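PDB 6ABX: citrate synthase from Metallosphaera sedula, which probably catalyses the condensation of oxaloacetate with acetyl-CoA and water to give citrate and CoA, a step of the tricarboxylic acid cycle. Local coordinates for residues F81-A86 with I127-R132; T133-E138 with G318-L323; D111-A116 with H339-L344; S66-E71 with K118-I123. All blocks are in the same frame, centred on the assembly; numbering follows the deposited sequence.

Contact 1 (F81-A86 with I127-R132)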
loop_
_atom_site.group_PDB
_atom_site.type_symbol
_atom_site.label_atom_id
_atom_site.label_comp_id
_atom_site.label_asym_id
_atom_site.label_seq_id
_atom_site.Cartn_x
_atom_site.Cartn_y
_atom_site.Cartn_z
ATOM N N PHE A 81 1.725 -10.610 -18.961
ATOM C CA PHE A 81 2.460 -10.588 -17.723
ATOM C C PHE A 81 2.140 -11.798 -16.834
ATOM O O PHE A 81 3.035 -12.470 -16.244
ATOM C CB PHE A 81 2.245 -9.271 -16.971
ATOM C CG PHE A 81 3.102 -9.215 -15.723
ATOM C CD1 PHE A 81 4.423 -8.810 -15.782
ATOM C CD2 PHE A 81 2.589 -9.613 -14.489
ATOM C CE1 PHE A 81 5.208 -8.772 -14.637
ATOM C CE2 PHE A 81 3.394 -9.596 -13.343
ATOM C CZ PHE A 81 4.698 -9.180 -13.424
ATOM N N VAL A 82 0.840 -12.102 -16.698
ATOM C CA VAL A 82 0.466 -13.243 -15.887
ATOM C C VAL A 82 1.030 -14.544 -16.469
ATOM O O VAL A 82 1.488 -15.394 -15.757
ATOM C CB VAL A 82 -1.054 -13.326 -15.725
ATOM C CG1 VAL A 82 -1.459 -14.594 -15.007
ATOM C CG2 VAL A 82 -1.574 -12.095 -15.002
ATOM N N LYS A 83 0.903 -14.751 -17.778
ATOM C CA LYS A 83 1.430 -15.968 -18.378
ATOM C C LYS A 83 2.936 -16.134 -18.115
ATOM O O LYS A 83 3.452 -17.264 -17.942
ATOM C CB LYS A 83 1.107 -15.956 -19.881
ATOM C CG LYS A 83 -0.358 -16.173 -20.183
ATOM C CD LYS A 83 -0.639 -16.045 -21.707
ATOM C CE LYS A 83 -1.951 -15.372 -22.024
ATOM N NZ LYS A 83 -2.198 -15.327 -23.495
ATOM N N ARG A 84 3.656 -15.017 -18.191
ATOM C CA ARG A 84 5.074 -14.964 -18.066
ATOM C C ARG A 84 5.464 -15.394 -16.649
ATOM O O ARG A 84 6.513 -16.054 -16.430
ATOM C CB ARG A 84 5.604 -13.555 -18.357
ATOM C CG ARG A 84 7.087 -13.420 -18.088
ATOM C CD ARG A 84 7.766 -12.268 -18.779
ATOM N NE ARG A 84 7.274 -10.972 -18.384
ATOM C CZ ARG A 84 7.834 -10.180 -17.478
ATOM N NH1 ARG A 84 8.762 -10.646 -16.647
ATOM N NH2 ARG A 84 7.436 -8.919 -17.415
ATOM N N THR A 85 4.642 -15.011 -15.654
ATOM C CA THR A 85 5.081 -15.062 -14.236
ATOM C C THR A 85 4.328 -16.084 -13.383
ATOM O O THR A 85 4.744 -16.338 -12.230
ATOM C CB THR A 85 4.961 -13.681 -13.571
ATOM O OG1 THR A 85 3.593 -13.249 -13.599
ATOM C CG2 THR A 85 5.832 -12.657 -14.248
ATOM N N ALA A 86 3.269 -16.696 -13.927
ATOM C CA ALA A 86 2.396 -17.559 -13.119
ATOM C C ALA A 86 3.155 -18.693 -12.438
ATOM O O ALA A 86 2.818 -19.092 -11.327
ATOM C CB ALA A 86 1.333 -18.146 -14.003
ATOM N N ILE A 127 -6.651 -14.352 -11.427
ATOM C CA ILE A 127 -6.390 -15.505 -10.604
ATOM C C ILE A 127 -6.517 -16.785 -11.443
ATOM O O ILE A 127 -5.699 -17.707 -11.335
ATOM C CB ILE A 127 -7.346 -15.557 -9.403
ATOM C CG1 ILE A 127 -7.040 -14.390 -8.457
ATOM C CG2 ILE A 127 -7.239 -16.892 -8.678
ATOM C CD1 ILE A 127 -8.044 -14.258 -7.339
ATOM N N SER A 128 -7.593 -16.842 -12.219
ATOM C CA SER A 128 -7.901 -18.009 -13.066
ATOM C C SER A 128 -6.769 -18.257 -14.096
ATOM O O SER A 128 -6.348 -19.415 -14.276
ATOM C CB SER A 128 -9.270 -17.844 -13.689
ATOM O OG SER A 128 -10.283 -17.794 -12.694
ATOM N N LEU A 129 -6.263 -17.192 -14.722
ATOM C CA LEU A 129 -5.149 -17.314 -15.667
ATOM C C LEU A 129 -3.869 -17.767 -14.972
ATOM O O LEU A 129 -3.178 -18.648 -15.496
ATOM C CB LEU A 129 -4.968 -15.996 -16.394
ATOM C CG LEU A 129 -3.845 -15.957 -17.422
ATOM C CD1 LEU A 129 -4.010 -17.062 -18.454
ATOM C CD2 LEU A 129 -3.873 -14.581 -18.064
ATOM N N ILE A 130 -3.618 -17.324 -13.725
ATOM C CA ILE A 130 -2.507 -17.891 -12.978
ATOM C C ILE A 130 -2.701 -19.405 -12.864
ATOM O O ILE A 130 -1.764 -20.159 -13.133
ATOM C CB ILE A 130 -2.321 -17.244 -11.588
ATOM C CG1 ILE A 130 -1.967 -15.771 -11.668
ATOM C CG2 ILE A 130 -1.285 -18.058 -10.777
ATOM C CD1 ILE A 130 -2.016 -15.041 -10.336
ATOM N N GLN A 131 -3.878 -19.839 -12.389
ATOM C CA GLN A 131 -4.107 -21.243 -12.121
ATOM C C GLN A 131 -3.996 -22.089 -13.394
ATOM O O GLN A 131 -3.390 -23.146 -13.345
ATOM C CB GLN A 131 -5.479 -21.461 -11.502
ATOM C CG GLN A 131 -5.778 -22.915 -11.266
ATOM C CD GLN A 131 -4.982 -23.380 -10.096
ATOM O OE1 GLN A 131 -5.364 -23.166 -8.918
ATOM N NE2 GLN A 131 -3.821 -23.947 -10.420
ATOM N N ARG A 132 -4.640 -21.653 -14.474
ATOM C CA ARG A 132 -4.664 -22.385 -15.757
ATOM C C ARG A 132 -3.210 -22.505 -16.243
ATOM O O ARG A 132 -2.785 -23.615 -16.589
ATOM C CB ARG A 132 -5.460 -21.628 -16.821
ATOM C CG ARG A 132 -6.954 -21.520 -16.536
ATOM C CD ARG A 132 -7.728 -22.799 -16.722
ATOM N NE ARG A 132 -7.929 -23.253 -18.097
ATOM C CZ ARG A 132 -8.528 -24.387 -18.448
ATOM N NH1 ARG A 132 -9.142 -25.168 -17.562
ATOM N NH2 ARG A 132 -8.594 -24.702 -19.726
#
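L129 is the first residue of 127-132 to meet the other helix. Its CG stands anti to the backbone N (chi1 -180°) and lies against V82 CG1 at 3.7 Å. The two methyl branches part from there. L129 CD2 packs on V82 CB at 3.9 Å. L129 CD1 goes the other way and comes within 4.1 Å of K83 CG, on the aliphatic base of that exposed lysine. An alanine in place of L129 would probably open a gap beside V82 and leave the K83 methylene without this neighbour.

The contact joins helices 76-85 and 112-134 in the mainly helical citrate synthase fold. The two short segments run in broadly the same direction, crossing at -35° with axes 9.0 Å apart.

I130 comes next. Its CG1 touches V82 CG1 at 3.6 Å, and the two side chains cross at about a right angle. One methyl of V82 therefore serves both L129 and I130. I130 CG2 branches off to lie 4.2 Å from A86 CB. The same A86 CB rests 3.8 Å from I130 O, close to the helix backbone. From helix 91-105, I94 packs on I130 and T98 on V82.

Contact 2 (T133-E138 with G318-L323)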
loop_
_atom_site.group_PDB
_atom_site.type_symbol
_atom_site.label_atom_id
_atom_site.label_comp_id
_atom_site.label_asym_id
_atom_site.label_seq_id
_atom_site.Cartn_x
_atom_site.Cartn_y
_atom_site.Cartn_z
ATOM N N THR A 133 -2.462 -21.407 -16.148
ATOM C CA THR A 133 -1.066 -21.381 -16.686
ATOM C C THR A 133 -0.207 -22.398 -15.924
ATOM O O THR A 133 0.597 -23.144 -16.509
ATOM C CB THR A 133 -0.492 -19.966 -16.659
ATOM O OG1 THR A 133 -1.281 -19.099 -17.469
ATOM C CG2 THR A 133 0.939 -19.948 -17.132
ATOM N N ARG A 134 -0.369 -22.453 -14.602
ATOM C CA ARG A 134 0.430 -23.346 -13.790
ATOM C C ARG A 134 0.194 -24.804 -14.197
ATOM O O ARG A 134 1.099 -25.645 -14.059
ATOM C CB ARG A 134 0.136 -23.178 -12.305
ATOM C CG ARG A 134 0.759 -21.921 -11.758
ATOM C CD ARG A 134 0.270 -21.835 -10.366
ATOM N NE ARG A 134 0.977 -20.920 -9.564
ATOM C CZ ARG A 134 0.818 -20.926 -8.241
ATOM N NH1 ARG A 134 -0.150 -21.663 -7.693
ATOM N NH2 ARG A 134 1.617 -20.204 -7.496
ATOM N N ARG A 135 -1.042 -25.109 -14.591
ATOM C CA ARG A 135 -1.446 -26.469 -15.005
ATOM C C ARG A 135 -1.240 -26.727 -16.490
ATOM O O ARG A 135 -1.808 -27.708 -17.030
ATOM C CB ARG A 135 -2.918 -26.641 -14.637
ATOM C CG ARG A 135 -3.101 -26.705 -13.124
ATOM C CD ARG A 135 -4.537 -26.757 -12.658
ATOM N NE ARG A 135 -4.602 -26.965 -11.205
ATOM C CZ ARG A 135 -5.703 -26.779 -10.464
ATOM N NH1 ARG A 135 -6.808 -26.286 -11.022
ATOM N NH2 ARG A 135 -5.630 -26.949 -9.141
ATOM N N ASN A 136 -0.537 -25.831 -17.189
ATOM C CA ASN A 136 -0.342 -25.942 -18.649
ATOM C C ASN A 136 -1.662 -26.003 -19.416
ATOM O O ASN A 136 -1.787 -26.748 -20.419
ATOM C CB ASN A 136 0.493 -27.201 -18.996
ATOM C CG ASN A 136 1.899 -27.170 -18.438
ATOM O OD1 ASN A 136 2.442 -26.103 -18.189
ATOM N ND2 ASN A 136 2.504 -28.339 -18.234
ATOM N N GLN A 137 -2.660 -25.237 -18.963
ATOM C CA GLN A 137 -3.969 -25.146 -19.567
ATOM C C GLN A 137 -4.151 -23.757 -20.163
ATOM O O GLN A 137 -3.497 -22.800 -19.749
ATOM C CB GLN A 137 -5.071 -25.373 -18.529
ATOM C CG GLN A 137 -5.036 -26.751 -17.899
ATOM C CD GLN A 137 -5.930 -26.822 -16.686
ATOM O OE1 GLN A 137 -6.071 -25.868 -15.927
ATOM N NE2 GLN A 137 -6.562 -27.954 -16.543
ATOM N N GLU A 138 -4.992 -23.687 -21.171
ATOM C CA GLU A 138 -5.248 -22.478 -21.891
ATOM C C GLU A 138 -6.162 -21.555 -21.085
ATOM O O GLU A 138 -7.117 -21.998 -20.373
ATOM C CB GLU A 138 -5.903 -22.784 -23.235
ATOM C CG GLU A 138 -5.896 -21.619 -24.186
ATOM C CD GLU A 138 -6.436 -21.944 -25.563
ATOM O OE1 GLU A 138 -7.053 -23.015 -25.727
ATOM O OE2 GLU A 138 -6.266 -21.089 -26.436
ATOM N N GLY A 318 -11.141 -26.570 -6.538
ATOM C CA GLY A 318 -10.161 -26.713 -7.576
ATOM C C GLY A 318 -9.098 -25.663 -7.621
ATOM O O GLY A 318 -8.337 -25.597 -8.612
ATOM N N PHE A 319 -8.980 -24.794 -6.584
ATOM C CA PHE A 319 -7.883 -23.854 -6.534
ATOM C C PHE A 319 -6.660 -24.422 -5.808
ATOM O O PHE A 319 -6.854 -25.024 -4.759
ATOM C CB PHE A 319 -8.359 -22.605 -5.785
ATOM C CG PHE A 319 -9.473 -21.851 -6.471
ATOM C CD1 PHE A 319 -9.156 -20.937 -7.456
ATOM C CD2 PHE A 319 -10.796 -22.042 -6.136
ATOM C CE1 PHE A 319 -10.156 -20.220 -8.079
ATOM C CE2 PHE A 319 -11.802 -21.302 -6.743
ATOM C CZ PHE A 319 -11.467 -20.404 -7.717
ATOM N N ASP A 320 -5.433 -24.171 -6.299
ATOM C CA ASP A 320 -4.185 -24.474 -5.614
ATOM C C ASP A 320 -4.199 -23.700 -4.306
ATOM O O ASP A 320 -4.591 -22.527 -4.260
ATOM C CB ASP A 320 -2.881 -24.092 -6.359
ATOM C CG ASP A 320 -2.537 -24.932 -7.569
ATOM O OD1 ASP A 320 -3.073 -26.059 -7.652
ATOM O OD2 ASP A 320 -1.764 -24.423 -8.450
ATOM N N PRO A 321 -3.763 -24.331 -3.203
ATOM C CA PRO A 321 -3.639 -23.651 -1.926
ATOM C C PRO A 321 -2.916 -22.305 -1.933
ATOM O O PRO A 321 -3.364 -21.381 -1.240
ATOM C CB PRO A 321 -2.845 -24.657 -1.084
ATOM C CG PRO A 321 -3.300 -25.972 -1.621
ATOM C CD PRO A 321 -3.375 -25.746 -3.110
ATOM N N ASP A 322 -1.869 -22.133 -2.736
ATOM C CA ASP A 322 -1.179 -20.911 -2.534
ATOM C C ASP A 322 -1.883 -19.761 -3.290
ATOM O O ASP A 322 -1.442 -18.631 -3.171
ATOM C CB ASP A 322 0.287 -21.014 -2.887
ATOM C CG ASP A 322 0.478 -21.099 -4.369
ATOM O OD1 ASP A 322 -0.501 -21.454 -5.031
ATOM O OD2 ASP A 322 1.619 -20.834 -4.834
ATOM N N LEU A 323 -2.948 -20.051 -4.047
ATOM C CA LEU A 323 -3.788 -18.951 -4.595
ATOM C C LEU A 323 -4.766 -18.436 -3.545
ATOM O O LEU A 323 -5.461 -17.389 -3.807
ATOM C CB LEU A 323 -4.519 -19.458 -5.833
ATOM C CG LEU A 323 -3.607 -19.721 -7.020
ATOM C CD1 LEU A 323 -4.415 -20.051 -8.252
ATOM C CD2 LEU A 323 -2.730 -18.509 -7.305
HETATM O O HOH W 1 -6.934 -27.648 -6.265
HETATM O O HOH W 2 -2.203 -27.837 -9.703
#
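R134 and R135, neighbours in sequence, both reach the loop 318-323 and share D320, one arginine to each carboxylate oxygen. D322 completes this salt-bridge network. It ties the end of helix 112-134, closed by a Schellman motif at N136, to the loop between helices 310-316 and 324-343. That loop itself opens with a Schellman motif at G318.

R134 holds D322 tip to tip with two nitrogens. R134 NH1 gives a nearly straight bond (172°) to the syn lone pair of D322 OD1 at 2.7 Å. R134 NH2 meets D322 OD2, also at 2.7 Å. The guanidinium and carboxylate planes are only 23° apart, so the fork is almost flat. R134 NH1 also donates to the anti lone pair of D320 OD2, at 3.3 Å. L323 CD2 lies over one face of this guanidinium. R134 NE bonds to A86 O, which helps fix the rotation of the group.

R135 differs. Its guanidinium stands nearly perpendicular to the D320 carboxylate (86°), and its bond from NH2 to D320 OD1 is weak. It grips the backbone instead. G318 O accepts from R135 NH1 at 2.9 Å, nearly along the C=O axis, and from R135 NH2 at 3.1 Å, from above the carbonyl plane. A water accepts from R135 NE at 3.0 Å and donates to D320 OD1 at 2.9 Å.

Contact 3 (D111-A116 with H339-L344)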
loop_
_atom_site.group_PDB
_atom_site.type_symbol
_atom_site.label_atom_id
_atom_site.label_comp_id
_atom_site.label_asym_id
_atom_site.label_seq_id
_atom_site.Cartn_x
_atom_site.Cartn_y
_atom_site.Cartn_z
ATOM N N ASP A 111 -14.769 8.597 -10.255
ATOM C CA ASP A 111 -15.557 7.374 -10.333
ATOM C C ASP A 111 -14.920 6.238 -9.514
ATOM O O ASP A 111 -14.616 5.128 -10.079
ATOM C CB ASP A 111 -15.701 6.916 -11.779
ATOM C CG ASP A 111 -16.781 5.857 -11.924
ATOM O OD1 ASP A 111 -17.594 5.631 -10.904
ATOM O OD2 ASP A 111 -16.794 5.234 -13.015
ATOM N N LEU A 112 -14.844 6.457 -8.206
ATOM C CA LEU A 112 -14.264 5.446 -7.261
ATOM C C LEU A 112 -15.014 4.119 -7.456
ATOM O O LEU A 112 -14.387 3.035 -7.632
ATOM C CB LEU A 112 -14.396 5.989 -5.839
ATOM C CG LEU A 112 -13.714 5.196 -4.725
ATOM C CD1 LEU A 112 -13.538 6.058 -3.505
ATOM C CD2 LEU A 112 -14.452 3.918 -4.377
ATOM N N ILE A 113 -16.351 4.179 -7.403
ATOM C CA ILE A 113 -17.092 2.889 -7.358
ATOM C C ILE A 113 -16.957 2.195 -8.714
ATOM O O ILE A 113 -16.865 0.961 -8.766
ATOM C CB ILE A 113 -18.550 3.013 -6.858
ATOM C CG1 ILE A 113 -18.569 3.443 -5.388
ATOM C CG2 ILE A 113 -19.283 1.678 -7.013
ATOM C CD1 ILE A 113 -19.961 3.800 -4.852
ATOM N N GLY A 114 -16.931 2.964 -9.817
ATOM C CA GLY A 114 -16.730 2.323 -11.143
ATOM C C GLY A 114 -15.383 1.601 -11.228
ATOM O O GLY A 114 -15.294 0.532 -11.827
ATOM N N LYS A 115 -14.340 2.193 -10.646
ATOM C CA LYS A 115 -13.001 1.558 -10.625
ATOM C C LYS A 115 -12.997 0.356 -9.691
ATOM O O LYS A 115 -12.381 -0.662 -10.019
ATOM C CB LYS A 115 -11.931 2.600 -10.296
ATOM C CG LYS A 115 -11.721 3.603 -11.418
ATOM C CD LYS A 115 -10.945 4.837 -11.006
ATOM C CE LYS A 115 -10.676 5.732 -12.195
ATOM N NZ LYS A 115 -10.114 7.025 -11.774
ATOM N N ALA A 116 -13.746 0.437 -8.586
ATOM C CA ALA A 116 -13.911 -0.694 -7.642
ATOM C C ALA A 116 -14.578 -1.873 -8.368
ATOM O O ALA A 116 -14.189 -3.015 -8.229
ATOM C CB ALA A 116 -14.700 -0.235 -6.440
ATOM N N HIS A 339 -14.850 0.987 2.273
ATOM C CA HIS A 339 -14.288 1.723 3.413
ATOM C C HIS A 339 -13.643 3.030 2.974
ATOM O O HIS A 339 -13.750 4.033 3.751
ATOM C CB HIS A 339 -13.305 0.855 4.217
ATOM C CG HIS A 339 -14.011 0.034 5.231
ATOM N ND1 HIS A 339 -14.508 0.585 6.434
ATOM C CD2 HIS A 339 -14.388 -1.259 5.214
ATOM C CE1 HIS A 339 -15.143 -0.371 7.098
ATOM N NE2 HIS A 339 -15.035 -1.539 6.383
ATOM N N VAL A 340 -12.911 3.017 1.850
ATOM C CA VAL A 340 -12.265 4.200 1.341
ATOM C C VAL A 340 -13.359 5.209 0.968
ATOM O O VAL A 340 -13.265 6.371 1.363
ATOM C CB VAL A 340 -11.294 3.873 0.201
ATOM C CG1 VAL A 340 -10.781 5.099 -0.537
ATOM C CG2 VAL A 340 -10.122 3.042 0.710
ATOM N N ASP A 341 -14.354 4.766 0.198
ATOM C CA ASP A 341 -15.490 5.662 -0.236
ATOM C C ASP A 341 -16.124 6.355 0.976
ATOM O O ASP A 341 -16.373 7.571 0.943
ATOM C CB ASP A 341 -16.487 4.880 -1.077
ATOM C CG ASP A 341 -17.475 5.727 -1.867
ATOM O OD1 ASP A 341 -17.083 6.776 -2.401
ATOM O OD2 ASP A 341 -18.605 5.289 -1.991
ATOM N N GLU A 342 -16.367 5.601 2.041
ATOM C CA GLU A 342 -16.998 6.120 3.235
ATOM C C GLU A 342 -16.107 7.179 3.887
ATOM O O GLU A 342 -16.604 8.250 4.235
ATOM C CB GLU A 342 -17.300 4.964 4.185
ATOM C CG GLU A 342 -17.866 5.387 5.494
ATOM C CD GLU A 342 -18.117 4.229 6.431
ATOM O OE1 GLU A 342 -17.113 3.565 6.849
ATOM O OE2 GLU A 342 -19.320 4.011 6.769
ATOM N N TYR A 343 -14.823 6.856 4.055
ATOM C CA TYR A 343 -13.836 7.745 4.729
ATOM C C TYR A 343 -13.711 9.081 4.009
ATOM O O TYR A 343 -13.617 10.152 4.680
ATOM C CB TYR A 343 -12.462 7.070 4.776
ATOM C CG TYR A 343 -11.485 7.776 5.679
ATOM C CD1 TYR A 343 -11.602 7.668 7.046
ATOM C CD2 TYR A 343 -10.423 8.506 5.169
ATOM C CE1 TYR A 343 -10.752 8.340 7.904
ATOM C CE2 TYR A 343 -9.553 9.165 6.011
ATOM C CZ TYR A 343 -9.686 9.055 7.380
ATOM O OH TYR A 343 -8.834 9.720 8.245
ATOM N N LEU A 344 -13.682 9.026 2.673
ATOM C CA LEU A 344 -13.443 10.177 1.840
ATOM C C LEU A 344 -14.644 11.133 1.807
ATOM O O LEU A 344 -14.518 12.190 1.191
ATOM C CB LEU A 344 -13.097 9.764 0.412
ATOM C CG LEU A 344 -11.732 9.083 0.253
ATOM C CD1 LEU A 344 -11.567 8.594 -1.165
ATOM C CD2 LEU A 344 -10.580 10.015 0.649
#
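L112 and I113 on one helix meet D341 on the other, with V340 and L344 touching at the sides. The CB bond of L112 points toward 339-344. Its CG is anti to the backbone N (chi1 -173°), and chi2 then sets CD1 anti to CA. L112 CD1 has the most partners, meeting D341, V340 and L344. It lies 3.8 Å from D341 CA, 4.2 Å from V340 CG1 and 4.0 Å from L344 CD1. L112 CD2 rests on D341 CB, also at 4.0 Å.

I113 reaches across with its longer branch, CG1 to CD1. Its CG1 is anti to the carbonyl carbon (chi1 -66°), and the extended chain beyond it brings CD1 to 3.5 Å from D341 OD2. The two side chains cross at about a right angle. D341 CG is anti to its backbone N, beside the carbonyl carbon. The D341 carboxylate meets methyl groups here, OD1 facing L112 and OD2 facing I113. K345 NZ forms only a long, weak ion pair with OD2.

Helix 112-134 starts in this segment. D111 is its N-cap, and D111 OD1 accepts from G114 N at 3.0 Å, from above the carboxylate plane.

This is an antiparallel helix pair near the surface of the mainly helical citrate synthase fold. The two segments run at 174°, with axes 11.0 Å apart. I198 of helix 198-209 packs on both L112 and V340. Helix 183-192 covers V340 with C188 and A192, and strand 11-15 lies beyond, against H339 and Y343.

Contact 4 (S66-E71 with K118-I123)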
loop_
_atom_site.group_PDB
_atom_site.type_symbol
_atom_site.label_atom_id
_atom_site.label_comp_id
_atom_site.label_asym_id
_atom_site.label_seq_id
_atom_site.Cartn_x
_atom_site.Cartn_y
_atom_site.Cartn_z
ATOM N N SER A 66 -25.092 -7.071 -14.799
ATOM C CA SER A 66 -24.623 -6.826 -16.174
ATOM C C SER A 66 -23.374 -5.964 -16.203
ATOM O O SER A 66 -22.462 -6.248 -16.930
ATOM C CB SER A 66 -25.699 -6.217 -17.030
ATOM O OG SER A 66 -26.708 -7.168 -17.237
ATOM N N ARG A 67 -23.342 -4.922 -15.385
ATOM C CA ARG A 67 -22.254 -4.046 -15.340
ATOM C C ARG A 67 -20.988 -4.767 -14.912
ATOM O O ARG A 67 -19.947 -4.555 -15.530
ATOM C CB ARG A 67 -22.529 -2.879 -14.412
ATOM C CG ARG A 67 -21.405 -1.863 -14.438
ATOM C CD ARG A 67 -21.694 -0.658 -13.597
ATOM N NE ARG A 67 -20.607 0.303 -13.756
ATOM C CZ ARG A 67 -20.504 1.418 -13.059
ATOM N NH1 ARG A 67 -21.418 1.704 -12.138
ATOM N NH2 ARG A 67 -19.484 2.229 -13.302
ATOM N N LEU A 68 -21.063 -5.552 -13.827
ATOM C CA LEU A 68 -19.894 -6.347 -13.412
ATOM C C LEU A 68 -19.463 -7.318 -14.524
ATOM O O LEU A 68 -18.243 -7.367 -14.886
ATOM C CB LEU A 68 -20.206 -7.124 -12.123
ATOM C CG LEU A 68 -19.995 -6.401 -10.798
ATOM C CD1 LEU A 68 -20.700 -7.149 -9.671
ATOM C CD2 LEU A 68 -18.521 -6.263 -10.508
ATOM N N ALA A 69 -20.408 -8.069 -15.069
ATOM C CA ALA A 69 -20.118 -9.156 -16.000
ATOM C C ALA A 69 -19.389 -8.609 -17.240
ATOM O O ALA A 69 -18.508 -9.255 -17.819
ATOM C CB ALA A 69 -21.384 -9.871 -16.366
ATOM N N GLU A 70 -19.785 -7.394 -17.671
ATOM C CA GLU A 70 -19.208 -6.777 -18.848
ATOM C C GLU A 70 -17.870 -6.045 -18.565
ATOM O O GLU A 70 -17.295 -5.480 -19.510
ATOM C CB GLU A 70 -20.227 -5.818 -19.471
ATOM C CG GLU A 70 -21.446 -6.499 -20.013
ATOM C CD GLU A 70 -21.281 -7.443 -21.189
ATOM O OE1 GLU A 70 -22.207 -8.243 -21.418
ATOM O OE2 GLU A 70 -20.246 -7.344 -21.923
ATOM N N GLU A 71 -17.272 -6.159 -17.355
ATOM C CA GLU A 71 -16.046 -5.473 -17.014
ATOM C C GLU A 71 -14.920 -6.463 -16.634
ATOM O O GLU A 71 -13.885 -6.068 -16.116
ATOM C CB GLU A 71 -16.279 -4.497 -15.875
ATOM C CG GLU A 71 -17.231 -3.402 -16.290
ATOM C CD GLU A 71 -16.600 -2.165 -16.868
ATOM O OE1 GLU A 71 -17.380 -1.220 -17.042
ATOM O OE2 GLU A 71 -15.325 -2.142 -17.103
ATOM N N LYS A 118 -14.506 -2.436 -11.649
ATOM C CA LYS A 118 -13.553 -2.996 -12.567
ATOM C C LYS A 118 -12.601 -3.974 -11.864
ATOM O O LYS A 118 -12.326 -5.082 -12.352
ATOM C CB LYS A 118 -12.786 -1.896 -13.293
ATOM C CG LYS A 118 -13.611 -1.211 -14.377
ATOM C CD LYS A 118 -12.876 -0.094 -15.039
ATOM C CE LYS A 118 -13.625 0.336 -16.285
ATOM N NZ LYS A 118 -12.994 1.518 -16.904
ATOM N N MET A 119 -12.042 -3.559 -10.742
ATOM C CA MET A 119 -11.102 -4.426 -10.015
ATOM C C MET A 119 -11.806 -5.718 -9.565
ATOM O O MET A 119 -11.259 -6.843 -9.668
ATOM C CB MET A 119 -10.494 -3.702 -8.809
ATOM C CG MET A 119 -9.469 -2.651 -9.195
ATOM S SD MET A 119 -8.751 -1.855 -7.748
ATOM C CE MET A 119 -9.750 -0.375 -7.635
ATOM N N THR A 120 -13.031 -5.602 -9.059
ATOM C CA THR A 120 -13.767 -6.714 -8.545
ATOM C C THR A 120 -14.099 -7.704 -9.678
ATOM O O THR A 120 -13.978 -8.907 -9.520
ATOM C CB THR A 120 -15.054 -6.249 -7.848
ATOM O OG1 THR A 120 -14.715 -5.354 -6.773
ATOM C CG2 THR A 120 -15.884 -7.397 -7.334
ATOM N N ALA A 121 -14.424 -7.192 -10.857
ATOM C CA ALA A 121 -14.688 -8.008 -12.018
ATOM C C ALA A 121 -13.431 -8.707 -12.520
ATOM O O ALA A 121 -13.501 -9.866 -12.982
ATOM C CB ALA A 121 -15.317 -7.195 -13.148
ATOM N N LYS A 122 -12.305 -8.023 -12.522
ATOM C CA LYS A 122 -11.132 -8.513 -13.218
ATOM C C LYS A 122 -10.231 -9.382 -12.363
ATOM O O LYS A 122 -9.557 -10.232 -12.931
ATOM C CB LYS A 122 -10.274 -7.369 -13.731
ATOM C CG LYS A 122 -10.958 -6.494 -14.788
ATOM C CD LYS A 122 -10.223 -5.226 -15.100
ATOM C CE LYS A 122 -10.898 -4.496 -16.259
ATOM N NZ LYS A 122 -10.115 -3.343 -16.740
ATOM N N ILE A 123 -10.243 -9.224 -11.032
ATOM C CA ILE A 123 -9.331 -10.017 -10.233
ATOM C C ILE A 123 -9.524 -11.512 -10.486
ATOM O O ILE A 123 -8.523 -12.243 -10.586
ATOM C CB ILE A 123 -9.360 -9.580 -8.758
ATOM C CG1 ILE A 123 -8.614 -8.242 -8.668
ATOM C CG2 ILE A 123 -8.755 -10.657 -7.893
ATOM C CD1 ILE A 123 -8.837 -7.433 -7.410
#
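Helix 58-69 ends against the side of helix 112-134, and L68 and E71 at that end meet K118, A121 and K122. A121 is the small residue in the middle. Its CB sits 3.4 Å from L68 O and 3.5 Å from E71 O, so carbonyl oxygens from the last turn of the helix and from just after it both rest on this methyl. E71 CB adds a contact with A121 CB at 4.0 Å. L68 CD2 approaches the same CB at 4.3 Å and also touches T120 CG2.

The C-terminal end of one helix packs here on the side of another, in the mainly helical citrate synthase fold. F43 and W51 of helix 43-52 pack on T120, and E44 on L68. T120 OG1 is hydrogen-bonded to A116 O, within its own helix. The T120 side chain is about 9 Å from that of R332, a residue of the oxaloacetate site.

E71 bends at chi2 (-91°), which swings CD over toward K118. The two side chains cross obliquely. E71 OE2 lies 3.1 Å from K118 CE, but K118 NZ is 4.3 Å from E71 OE2, beyond salt-bridge range. An alanine in place of E71 would probably leave the K118 amine without this nearby opposite charge and take away the carboxylate that lies against K118 CG and CE. The K122 chain passes the backbone of E71 instead, with K122 CG 3.2 Å from E71 O.

How the contacts relate
All four contacts use helix 112-134, from its N-cap in contact 3, through contacts 4 and 1, to its C-terminal end in contact 2. Contact 1 is buried and apolar. Contact 3 lies at the surface and sets methyl groups against a carboxylate. Contacts 2 and 4 are partly buried. Contact 2 relies on salt bridges, hydrogen bonds to a backbone carbonyl and a bridging water, whereas the charges in contact 4 stay beyond bonding range. Contact 2 takes in the loop just before helix 324-343 and contact 3 its C-terminal end, with centres about 31 Å apart. Contacts 1 and 2 touch: Q131 OE1 probably accepts from D320 N. R67 packs on G114, joining contacts 3 and 4.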